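Local coordinates for protein putative drug/sodium antiporter (Escherichia coli, PDB 4Z3N) that is a MATE-family transporter implicated in export of the genotoxin colibactin, probably by antiport, at residues T152-Y155 against Y156-L159; K180-V183 against I184-S188; V435-G438 against A439-G442; S457-L460 against L461-Q465. All coordinates share one frame; numbering follows the deposited sequence.

Interaction 1. Residues T152-Y155 against Y156-L159; sequences TEFY and YYSL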
loop_
_atom_site.group_PDB
_atom_site.type_symbol
_atom_site.label_atom_id
_atom_site.label_comp_id
_atom_site.label_asym_id
_atom_site.label_seq_id
_atom_site.Cartn_x
_atom_site.Cartn_y
_atom_site.Cartn_z
ATOM N N THR A 152 -14.047 -1.481 -22.471
ATOM C CA THR A 152 -13.740 -2.907 -22.617
ATOM C C THR A 152 -12.333 -3.166 -23.151
ATOM O O THR A 152 -11.684 -4.128 -22.760
ATOM C CB THR A 152 -14.734 -3.614 -23.563
ATOM O OG1 THR A 152 -16.075 -3.415 -23.101
ATOM C CG2 THR A 152 -14.436 -5.105 -23.636
ATOM N N GLU A 153 -11.875 -2.313 -24.060
ATOM C CA GLU A 153 -10.568 -2.488 -24.683
ATOM C C GLU A 153 -9.447 -2.308 -23.656
ATOM O O GLU A 153 -8.475 -3.069 -23.601
ATOM C CB GLU A 153 -10.411 -1.503 -25.842
ATOM C CG GLU A 153 -9.148 -1.693 -26.672
ATOM C CD GLU A 153 -9.051 -0.701 -27.835
ATOM O OE1 GLU A 153 -9.864 0.259 -27.889
ATOM O OE2 GLU A 153 -8.162 -0.890 -28.705
ATOM N N PHE A 154 -9.613 -1.291 -22.832
ATOM C CA PHE A 154 -8.663 -0.969 -21.794
ATOM C C PHE A 154 -8.690 -1.973 -20.642
ATOM O O PHE A 154 -7.656 -2.285 -20.048
ATOM C CB PHE A 154 -8.955 0.447 -21.310
ATOM C CG PHE A 154 -8.363 1.516 -22.203
ATOM C CD1 PHE A 154 -6.975 1.690 -22.228
ATOM C CD2 PHE A 154 -9.187 2.331 -22.990
ATOM C CE1 PHE A 154 -6.426 2.630 -23.068
ATOM C CE2 PHE A 154 -8.702 3.302 -23.817
ATOM C CZ PHE A 154 -7.314 3.470 -23.876
ATOM N N TYR A 155 -9.881 -2.492 -20.353
ATOM C CA TYR A 155 -10.033 -3.575 -19.404
ATOM C C TYR A 155 -9.219 -4.791 -19.863
ATOM O O TYR A 155 -8.472 -5.397 -19.091
ATOM C CB TYR A 155 -11.511 -3.929 -19.236
ATOM C CG TYR A 155 -11.771 -5.199 -18.430
ATOM C CD1 TYR A 155 -11.764 -5.185 -17.036
ATOM C CD2 TYR A 155 -12.044 -6.403 -19.064
ATOM C CE1 TYR A 155 -12.016 -6.334 -16.309
ATOM C CE2 TYR A 155 -12.292 -7.554 -18.342
ATOM C CZ TYR A 155 -12.278 -7.513 -16.969
ATOM O OH TYR A 155 -12.519 -8.662 -16.256
ATOM N N TYR A 156 -9.362 -5.123 -21.135
ATOM C CA TYR A 156 -8.638 -6.217 -21.756
ATOM C C TYR A 156 -7.112 -6.007 -21.772
ATOM O O TYR A 156 -6.347 -6.919 -21.492
ATOM C CB TYR A 156 -9.159 -6.407 -23.178
ATOM C CG TYR A 156 -10.442 -7.211 -23.301
ATOM C CD1 TYR A 156 -10.812 -8.157 -22.339
ATOM C CD2 TYR A 156 -11.268 -7.042 -24.407
ATOM C CE1 TYR A 156 -11.982 -8.900 -22.484
ATOM C CE2 TYR A 156 -12.432 -7.768 -24.556
ATOM C CZ TYR A 156 -12.791 -8.694 -23.607
ATOM O OH TYR A 156 -13.966 -9.394 -23.811
ATOM N N TYR A 157 -6.669 -4.803 -22.107
ATOM C CA TYR A 157 -5.249 -4.496 -22.060
ATOM C C TYR A 157 -4.737 -4.623 -20.620
ATOM O O TYR A 157 -3.628 -5.115 -20.389
ATOM C CB TYR A 157 -4.977 -3.091 -22.612
ATOM C CG TYR A 157 -5.282 -2.919 -24.092
ATOM C CD1 TYR A 157 -5.192 -3.987 -24.972
ATOM C CD2 TYR A 157 -5.645 -1.679 -24.604
ATOM C CE1 TYR A 157 -5.454 -3.830 -26.322
ATOM C CE2 TYR A 157 -5.918 -1.510 -25.954
ATOM C CZ TYR A 157 -5.818 -2.589 -26.811
ATOM O OH TYR A 157 -6.093 -2.423 -28.160
ATOM N N SER A 158 -5.549 -4.183 -19.662
ATOM C CA SER A 158 -5.261 -4.371 -18.238
ATOM C C SER A 158 -5.012 -5.845 -17.853
ATOM O O SER A 158 -4.147 -6.145 -17.034
ATOM C CB SER A 158 -6.416 -3.826 -17.384
ATOM O OG SER A 158 -6.538 -2.414 -17.467
ATOM N N LEU A 159 -5.795 -6.752 -18.433
ATOM C CA LEU A 159 -5.628 -8.180 -18.194
ATOM C C LEU A 159 -4.279 -8.662 -18.736
ATOM O O LEU A 159 -3.666 -9.583 -18.192
ATOM C CB LEU A 159 -6.775 -8.988 -18.829
ATOM C CG LEU A 159 -8.224 -8.849 -18.323
ATOM C CD1 LEU A 159 -9.157 -9.817 -19.061
ATOM C CD2 LEU A 159 -8.355 -9.054 -16.823
#
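Y157 lies along E153, one turn earlier on the α-helix 149-159 of this MATE transporter, in an i to i+4 pairing in which both side chains run the same way. The backbone bond beneath them joins Y157 N to E153 O at 2.9 Å. From its start, Y157 leans over that same carbonyl: CB is 3.6 Å from E153 O, and the ring then passes with one face over the oxygen, which sits toward the rim and 3.2 Å from the ring plane. This follows from CG standing beside the backbone N and opposite the carbonyl carbon (chi1 -66°). Farther out, CE2 meets the CG methylene of E153 at 3.3 Å, and the tip OH donates to the carboxylate. The extended E153 chain brings its acid to the level of the hydroxyl, with carboxylate and ring planes 50° apart. One residue on, F154 O is gripped twice, by S158 N and S158 OG, from opposite faces of its carbonyl plane. The Y155 ring slants across the L159 side chain, CE2 near CD1, and Y155 OH bonds to G130 O of helix 107-132. The Y157 OH bond reaches E153 OE2 at 2.6 Å, on the anti side of the carboxylate.

Interaction 2. Residues K180-V183 against I184-S188; sequences KIMV and IMKAS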
loop_
_atom_site.group_PDB
_atom_site.type_symbol
_atom_site.label_atom_id
_atom_site.label_comp_id
_atom_site.label_asym_id
_atom_site.label_seq_id
_atom_site.Cartn_x
_atom_site.Cartn_y
_atom_site.Cartn_z
ATOM N N LYS A 180 17.990 -5.666 0.375
ATOM C CA LYS A 180 18.655 -4.875 -0.647
ATOM C C LYS A 180 17.672 -3.932 -1.347
ATOM O O LYS A 180 17.120 -4.252 -2.400
ATOM C CB LYS A 180 19.299 -5.825 -1.663
ATOM C CG LYS A 180 20.182 -6.905 -1.027
ATOM C CD LYS A 180 21.403 -6.272 -0.336
ATOM C CE LYS A 180 22.073 -7.219 0.663
ATOM N NZ LYS A 180 23.128 -6.552 1.479
ATOM N N ILE A 181 17.565 -2.715 -0.830
ATOM C CA ILE A 181 16.524 -1.813 -1.291
ATOM C C ILE A 181 17.020 -0.898 -2.393
ATOM O O ILE A 181 16.232 -0.305 -3.125
ATOM C CB ILE A 181 15.984 -0.953 -0.141
ATOM C CG1 ILE A 181 15.679 -1.834 1.077
ATOM C CG2 ILE A 181 14.770 -0.124 -0.602
ATOM C CD1 ILE A 181 14.820 -3.028 0.769
ATOM N N MET A 182 18.336 -0.827 -2.530
ATOM C CA MET A 182 18.962 0.028 -3.516
ATOM C C MET A 182 18.627 -0.505 -4.898
ATOM O O MET A 182 18.461 0.252 -5.851
ATOM C CB MET A 182 20.472 0.085 -3.292
ATOM C CG MET A 182 20.857 0.795 -2.011
ATOM S SD MET A 182 20.407 2.536 -2.061
ATOM C CE MET A 182 21.177 3.001 -3.622
ATOM N N VAL A 183 18.503 -1.821 -4.993
ATOM C CA VAL A 183 18.120 -2.448 -6.244
ATOM C C VAL A 183 16.680 -2.074 -6.568
ATOM O O VAL A 183 16.331 -1.858 -7.727
ATOM C CB VAL A 183 18.286 -3.965 -6.172
ATOM C CG1 VAL A 183 17.802 -4.621 -7.458
ATOM C CG2 VAL A 183 19.748 -4.294 -5.894
ATOM N N ILE A 184 15.860 -1.975 -5.525
ATOM C CA ILE A 184 14.478 -1.554 -5.671
ATOM C C ILE A 184 14.424 -0.067 -6.024
ATOM O O ILE A 184 13.626 0.345 -6.870
ATOM C CB ILE A 184 13.668 -1.819 -4.390
ATOM C CG1 ILE A 184 13.524 -3.326 -4.157
ATOM C CG2 ILE A 184 12.310 -1.164 -4.473
ATOM C CD1 ILE A 184 12.758 -3.692 -2.906
ATOM N N MET A 185 15.292 0.735 -5.411
ATOM C CA MET A 185 15.266 2.171 -5.669
ATOM C C MET A 185 15.772 2.482 -7.070
ATOM O O MET A 185 15.257 3.392 -7.720
ATOM C CB MET A 185 16.092 2.958 -4.650
ATOM C CG MET A 185 15.948 4.478 -4.845
ATOM S SD MET A 185 17.250 5.503 -4.109
ATOM C CE MET A 185 18.701 4.795 -4.881
ATOM N N LYS A 186 16.784 1.730 -7.518
ATOM C CA LYS A 186 17.362 1.904 -8.851
ATOM C C LYS A 186 16.415 1.385 -9.930
ATOM O O LYS A 186 16.220 2.045 -10.950
ATOM C CB LYS A 186 18.717 1.211 -8.950
ATOM C CG LYS A 186 19.837 1.950 -8.222
ATOM C CD LYS A 186 21.130 1.141 -8.230
ATOM C CE LYS A 186 22.021 1.465 -7.028
ATOM N NZ LYS A 186 23.106 0.443 -6.860
ATOM N N ALA A 187 15.811 0.224 -9.696
ATOM C CA ALA A 187 14.756 -0.264 -10.579
ATOM C C ALA A 187 13.670 0.788 -10.738
ATOM O O ALA A 187 13.217 1.071 -11.849
ATOM C CB ALA A 187 14.162 -1.551 -10.052
ATOM N N SER A 188 13.248 1.364 -9.620
ATOM C CA SER A 188 12.199 2.374 -9.639
ATOM C C SER A 188 12.571 3.574 -10.525
ATOM O O SER A 188 11.772 4.037 -11.342
ATOM C CB SER A 188 11.893 2.843 -8.211
ATOM O OG SER A 188 10.953 1.984 -7.589
#
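M185 N donates to I181 O at 2.7 Å, the shortest of three backbone bonds between the two segments. The others are K186 N to M182 O at 2.8 Å and A187 N to V183 O at 2.9 Å. Together they form the first turns of helix 181-204, a helix of the N-terminal MatE region most of which is predicted to cross the membrane, with K180 in the loop just before it. The side chains pair at i+3 and i+4. M182 and M185 lie alongside each other and their methyl ends meet, CE to CE at 3.3 Å. M182 gets there by folding at chi2 and chi3, its CG beside the backbone N (chi1 -68°), whereas M185 starts with CG opposite its backbone N and bends at chi3 alone. The extended K186 chain crosses M182 at a slant: its CG packs 3.2 Å from M182 O, and its CE comes 3.8 Å from M182 CE. Around the helix, I181 and I184 approach more loosely, CD1 to CD1 at 4.3 Å. Both isoleucines also join other helices, with I181 resting on P38 and M39 of helix 28-56 and I184 on M172 and F175 of helix 162-177. V183 and K186 both touch Y227 of helix 209-232.

Interaction 3. Residues V435-G438 against A439-G442; sequences VYFG and AMSG. With OLC ((2R)-2,3-dihydroxypropyl (9Z)-octadec-9-enoate), chain B.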
loop_
_atom_site.group_PDB
_atom_site.type_symbol
_atom_site.label_atom_id
_atom_site.label_comp_id
_atom_site.label_asym_id
_atom_site.label_seq_id
_atom_site.Cartn_x
_atom_site.Cartn_y
_atom_site.Cartn_z
ATOM N N VAL A 435 -19.126 12.424 11.887
ATOM C CA VAL A 435 -18.378 11.490 11.074
ATOM C C VAL A 435 -16.882 11.615 11.364
ATOM O O VAL A 435 -16.216 10.638 11.713
ATOM C CB VAL A 435 -18.616 11.732 9.563
ATOM C CG1 VAL A 435 -17.834 10.710 8.735
ATOM C CG2 VAL A 435 -20.105 11.688 9.225
ATOM N N TYR A 436 -16.364 12.831 11.215
ATOM C CA TYR A 436 -14.955 13.109 11.433
ATOM C C TYR A 436 -14.460 12.556 12.780
ATOM O O TYR A 436 -13.421 11.883 12.845
ATOM C CB TYR A 436 -14.704 14.605 11.374
ATOM C CG TYR A 436 -15.035 15.260 10.070
ATOM C CD1 TYR A 436 -15.117 14.533 8.895
ATOM C CD2 TYR A 436 -15.252 16.631 10.014
ATOM C CE1 TYR A 436 -15.405 15.166 7.683
ATOM C CE2 TYR A 436 -15.540 17.271 8.829
ATOM C CZ TYR A 436 -15.615 16.542 7.667
ATOM O OH TYR A 436 -15.900 17.210 6.505
ATOM N N PHE A 437 -15.195 12.834 13.852
ATOM C CA PHE A 437 -14.755 12.380 15.159
ATOM C C PHE A 437 -14.902 10.862 15.282
ATOM O O PHE A 437 -14.007 10.179 15.784
ATOM C CB PHE A 437 -15.520 13.084 16.284
ATOM C CG PHE A 437 -14.970 14.434 16.630
ATOM C CD1 PHE A 437 -13.745 14.548 17.282
ATOM C CD2 PHE A 437 -15.665 15.593 16.295
ATOM C CE1 PHE A 437 -13.216 15.798 17.605
ATOM C CE2 PHE A 437 -15.146 16.848 16.612
ATOM C CZ PHE A 437 -13.916 16.950 17.269
ATOM N N GLY A 438 -16.025 10.337 14.814
ATOM C CA GLY A 438 -16.292 8.928 14.962
ATOM C C GLY A 438 -15.259 8.110 14.225
ATOM O O GLY A 438 -14.733 7.128 14.753
ATOM N N ALA A 439 -14.949 8.547 13.009
ATOM C CA ALA A 439 -14.120 7.783 12.096
ATOM C C ALA A 439 -12.693 7.618 12.612
ATOM O O ALA A 439 -12.068 6.580 12.388
ATOM C CB ALA A 439 -14.119 8.441 10.722
ATOM N N MET A 440 -12.181 8.621 13.319
ATOM C CA MET A 440 -10.813 8.544 13.831
ATOM C C MET A 440 -10.708 7.825 15.197
ATOM O O MET A 440 -9.618 7.495 15.656
ATOM C CB MET A 440 -10.201 9.952 13.912
ATOM C CG MET A 440 -10.705 10.829 15.043
ATOM S SD MET A 440 -9.840 12.425 15.081
ATOM C CE MET A 440 -10.645 13.166 16.502
ATOM N N SER A 441 -11.842 7.546 15.824
ATOM C CA SER A 441 -11.847 6.859 17.116
ATOM C C SER A 441 -11.313 5.416 17.044
ATOM O O SER A 441 -10.823 4.903 18.023
ATOM C CB SER A 441 -13.270 6.868 17.720
ATOM O OG SER A 441 -14.144 6.020 16.993
ATOM N N GLY A 442 -11.420 4.773 15.889
ATOM C CA GLY A 442 -10.818 3.471 15.681
ATOM C C GLY A 442 -9.297 3.495 15.720
ATOM O O GLY A 442 -8.671 2.534 16.157
HETATM C C18 OLC B . -4.000 2.943 5.954
HETATM C C10 OLC B . -7.439 9.856 10.163
HETATM C C9 OLC B . -7.309 10.171 8.858
HETATM C C17 OLC B . -4.450 4.289 6.488
HETATM C C11 OLC B . -7.956 8.496 10.593
HETATM C C8 OLC B . -7.625 11.584 8.397
HETATM C C24 OLC B . -14.270 5.385 9.305
HETATM C C16 OLC B . -5.504 4.071 7.550
HETATM C C12 OLC B . -8.284 7.600 9.406
HETATM C C7 OLC B . -7.340 11.778 6.919
HETATM C C15 OLC B . -5.899 5.397 8.188
HETATM C C13 OLC B . -7.790 6.179 9.682
HETATM C C6 OLC B . -8.438 11.165 6.071
HETATM C C14 OLC B . -7.404 5.428 8.420
HETATM C C5 OLC B . -9.805 11.557 6.592
HETATM C C4 OLC B . -10.847 10.562 6.101
HETATM C C3 OLC B . -10.383 9.141 6.355
HETATM C C2 OLC B . -11.531 8.152 6.287
HETATM C C21 OLC B . -11.804 5.514 8.962
HETATM C C1 OLC B . -11.232 6.946 7.168
HETATM C C22 OLC B . -12.954 4.639 9.429
HETATM O O19 OLC B . -10.086 6.566 7.367
HETATM O O25 OLC B . -15.254 4.514 8.784
HETATM O O23 OLC B . -13.013 3.467 8.639
HETATM O O20 OLC B . -12.260 6.336 7.901
#
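Helix 432-453, the last of the predicted transmembrane helices, has a bound monoolein lying against A439, while F437 and M440 pack together elsewhere on the same helix. F437 and M440 stand side by side and point the same way. The M440 chain is extended beyond CG, which carries its terminal methyl to the ring: CE lies 3.5 Å from F437 CD1 and 3.8 Å from F437 CE1, in an oblique approach. Its CG sits between the backbone N and the carbonyl carbon (chi1 74°), next to F437 O at 3.4 Å. The F437 ring also touches a second monoolein, and I378 and L424 of neighbouring helices. A439 has a small methyl that packs 3.4 Å from C24 in the glycerol group of the first lipid, while its N bonds to V435 O at 2.8 Å in the ordinary helical way. The glycerol end of this lipid thus lies on A439, and the lipid also bonds to H413 O; as a common crystallisation lipid it need not mark a substrate site. The backbone then changes its pattern. G438 O receives both S441 OG at 2.6 Å, in the carbonyl plane and on a lone pair, and S441 N at 3.1 Å, from well above that plane. S441 N has a second, weak bond to F437 O, and G442 N stands 4.2 Å from G438 O. The i to i+3 amide bond is the 3-10 pattern, and a serine hydroxyl bonded to a preceding backbone carbonyl is a familiar way for serine to be satisfied in a transmembrane helix.

Interaction 4. Residues S457-L460 against L461-Q465; sequences SPRL and LRWNQ. With CAC (cacodylate ion), chain I.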
loop_
_atom_site.group_PDB
_atom_site.type_symbol
_atom_site.label_atom_id
_atom_site.label_comp_id
_atom_site.label_asym_id
_atom_site.label_seq_id
_atom_site.Cartn_x
_atom_site.Cartn_y
_atom_site.Cartn_z
ATOM N N SER A 457 5.935 -11.542 26.059
ATOM C CA SER A 457 4.895 -12.382 26.632
ATOM C C SER A 457 5.361 -13.818 26.509
ATOM O O SER A 457 6.210 -14.112 25.669
ATOM C CB SER A 457 3.569 -12.186 25.918
ATOM O OG SER A 457 3.605 -12.794 24.641
ATOM N N PRO A 458 4.847 -14.712 27.367
ATOM C CA PRO A 458 5.159 -16.138 27.208
ATOM C C PRO A 458 4.869 -16.635 25.787
ATOM O O PRO A 458 5.753 -17.230 25.155
ATOM C CB PRO A 458 4.230 -16.812 28.216
ATOM C CG PRO A 458 4.035 -15.774 29.292
ATOM C CD PRO A 458 4.183 -14.420 28.653
ATOM N N ARG A 459 3.681 -16.324 25.274
ATOM C CA ARG A 459 3.251 -16.789 23.954
ATOM C C ARG A 459 4.167 -16.311 22.834
ATOM O O ARG A 459 4.564 -17.093 21.953
ATOM C CB ARG A 459 1.832 -16.322 23.675
ATOM C CG ARG A 459 1.312 -16.703 22.321
ATOM C CD ARG A 459 0.207 -15.785 21.944
ATOM N NE ARG A 459 -1.105 -16.403 22.077
ATOM C CZ ARG A 459 -2.248 -15.763 21.841
ATOM N NH1 ARG A 459 -2.233 -14.486 21.473
ATOM N NH2 ARG A 459 -3.405 -16.393 21.982
ATOM N N LEU A 460 4.502 -15.024 22.863
ATOM C CA LEU A 460 5.420 -14.470 21.870
ATOM C C LEU A 460 6.784 -15.202 21.870
ATOM O O LEU A 460 7.319 -15.514 20.812
ATOM C CB LEU A 460 5.611 -12.972 22.105
ATOM C CG LEU A 460 6.512 -12.417 21.022
ATOM C CD1 LEU A 460 5.808 -12.437 19.656
ATOM C CD2 LEU A 460 7.063 -11.047 21.397
ATOM N N LEU A 461 7.318 -15.488 23.060
ATOM C CA LEU A 461 8.533 -16.302 23.215
ATOM C C LEU A 461 8.334 -17.776 22.811
ATOM O O LEU A 461 9.172 -18.353 22.132
ATOM C CB LEU A 461 9.041 -16.228 24.653
ATOM C CG LEU A 461 9.630 -14.882 25.077
ATOM C CD1 LEU A 461 10.297 -15.062 26.418
ATOM C CD2 LEU A 461 10.624 -14.336 24.058
ATOM N N ARG A 462 7.224 -18.386 23.203
ATOM C CA ARG A 462 6.917 -19.701 22.658
ATOM C C ARG A 462 6.860 -19.721 21.119
ATOM O O ARG A 462 7.352 -20.666 20.502
ATOM C CB ARG A 462 5.602 -20.234 23.205
ATOM C CG ARG A 462 5.516 -21.725 23.032
ATOM C CD ARG A 462 4.154 -22.206 22.651
ATOM N NE ARG A 462 3.080 -21.474 23.306
ATOM C CZ ARG A 462 1.932 -21.193 22.699
ATOM N NH1 ARG A 462 1.757 -21.583 21.446
ATOM N NH2 ARG A 462 0.976 -20.519 23.331
ATOM N N TRP A 463 6.257 -18.696 20.511
ATOM C CA TRP A 463 6.124 -18.638 19.045
ATOM C C TRP A 463 7.473 -18.702 18.325
ATOM O O TRP A 463 7.611 -19.366 17.293
ATOM C CB TRP A 463 5.395 -17.362 18.614
ATOM C CG TRP A 463 3.917 -17.404 18.710
ATOM C CD1 TRP A 463 3.146 -18.485 18.997
ATOM C CD2 TRP A 463 3.025 -16.309 18.523
ATOM N NE1 TRP A 463 1.822 -18.134 19.001
ATOM C CE2 TRP A 463 1.719 -16.800 18.707
ATOM C CE3 TRP A 463 3.199 -14.963 18.206
ATOM C CZ2 TRP A 463 0.584 -15.983 18.586
ATOM C CZ3 TRP A 463 2.071 -14.155 18.082
ATOM C CH2 TRP A 463 0.786 -14.668 18.273
ATOM N N ASN A 464 8.454 -17.995 18.882
ATOM C CA ASN A 464 9.825 -18.013 18.390
ATOM C C ASN A 464 10.575 -19.347 18.630
ATOM O O ASN A 464 11.390 -19.768 17.801
ATOM C CB ASN A 464 10.600 -16.867 19.016
ATOM C CG ASN A 464 11.846 -16.529 18.237
ATOM O OD1 ASN A 464 12.962 -16.736 18.714
ATOM N ND2 ASN A 464 11.668 -16.041 17.012
ATOM N N GLN A 465 10.288 -20.009 19.747
ATOM C CA GLN A 465 10.784 -21.358 19.974
ATOM C C GLN A 465 10.310 -22.316 18.866
ATOM O O GLN A 465 11.113 -23.070 18.302
ATOM C CB GLN A 465 10.343 -21.864 21.352
ATOM C CG GLN A 465 11.440 -21.831 22.412
ATOM C CD GLN A 465 10.920 -22.167 23.809
ATOM O OE1 GLN A 465 9.790 -22.648 23.960
ATOM N NE2 GLN A 465 11.740 -21.901 24.838
HETATM AS AS CAC I . -1.194 -20.658 19.823
HETATM O O1 CAC I . -0.769 -20.183 21.343
HETATM O O2 CAC I . -1.465 -19.211 18.854
HETATM C C1 CAC I . 0.189 -21.734 18.998
HETATM C C2 CAC I . -2.826 -21.682 19.890
#
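S457 and L461 open an N-capped α-helix, 458-467, the short C-terminal helix of the modelled chain. Its backbone bonds include L461 N to S457 O at 3.2 Å and R462 N to P458 O at 2.7 Å. The N-cap serine also turns its OG to accept from L460 N at 3.0 Å, satisfying an amide of the first turn. Among the apolar contacts, R459 lies along W463 and makes a CH-pi contact: its CG sits over the face of the five-membered ring, 3.9 Å from the centroid. With CG opposite the backbone N (chi1 178°) the R459 chain is carried over the indole, CD continuing above W463 CZ2, and the bend at chi3 (-104°) turns the guanidinium nearly parallel to the ring. L460 meets the same indole near CE3 with its CD1, the two side chains crossing at about a right angle. Both L460 and W463 also rest on W321, whose carbonyl accepts from N464 ND2. Of the polar and charged contacts, W463 has a cation-pi partner in K401, and the others reach a cacodylate ion, probably from the crystallisation liquor. W463 NE1 gives a weak bond to its O2, which lies at the indole edge. R462 grips cacodylate O1 with two nitrogens from the edge of its guanidinium, NH1 at 2.9 Å and NH2 at 2.7 Å.

In the fold
All four contacts are single-helix turns in one chain, strung in series along the sequence and nowhere touching. Interactions 1 and 2 both belong to the N-terminal MatE region, their centres about 29 Å apart. Interactions 3 and 4 sit on the consecutive helices 432-453 and 458-467, with nearest atoms about 19 Å apart. Across the protein, interactions 2 and 3 lie on opposite sides of the chain's centre, about 37 Å between their own centres, and so do interactions 1 and 4, with centres about 48 Å apart. Bound monoolein reaches interactions 1 and 3, through Y157 and through F437 and A439, whereas interaction 4 holds cacodylate and its L460 side chain is about 13 Å from a bound monoolein.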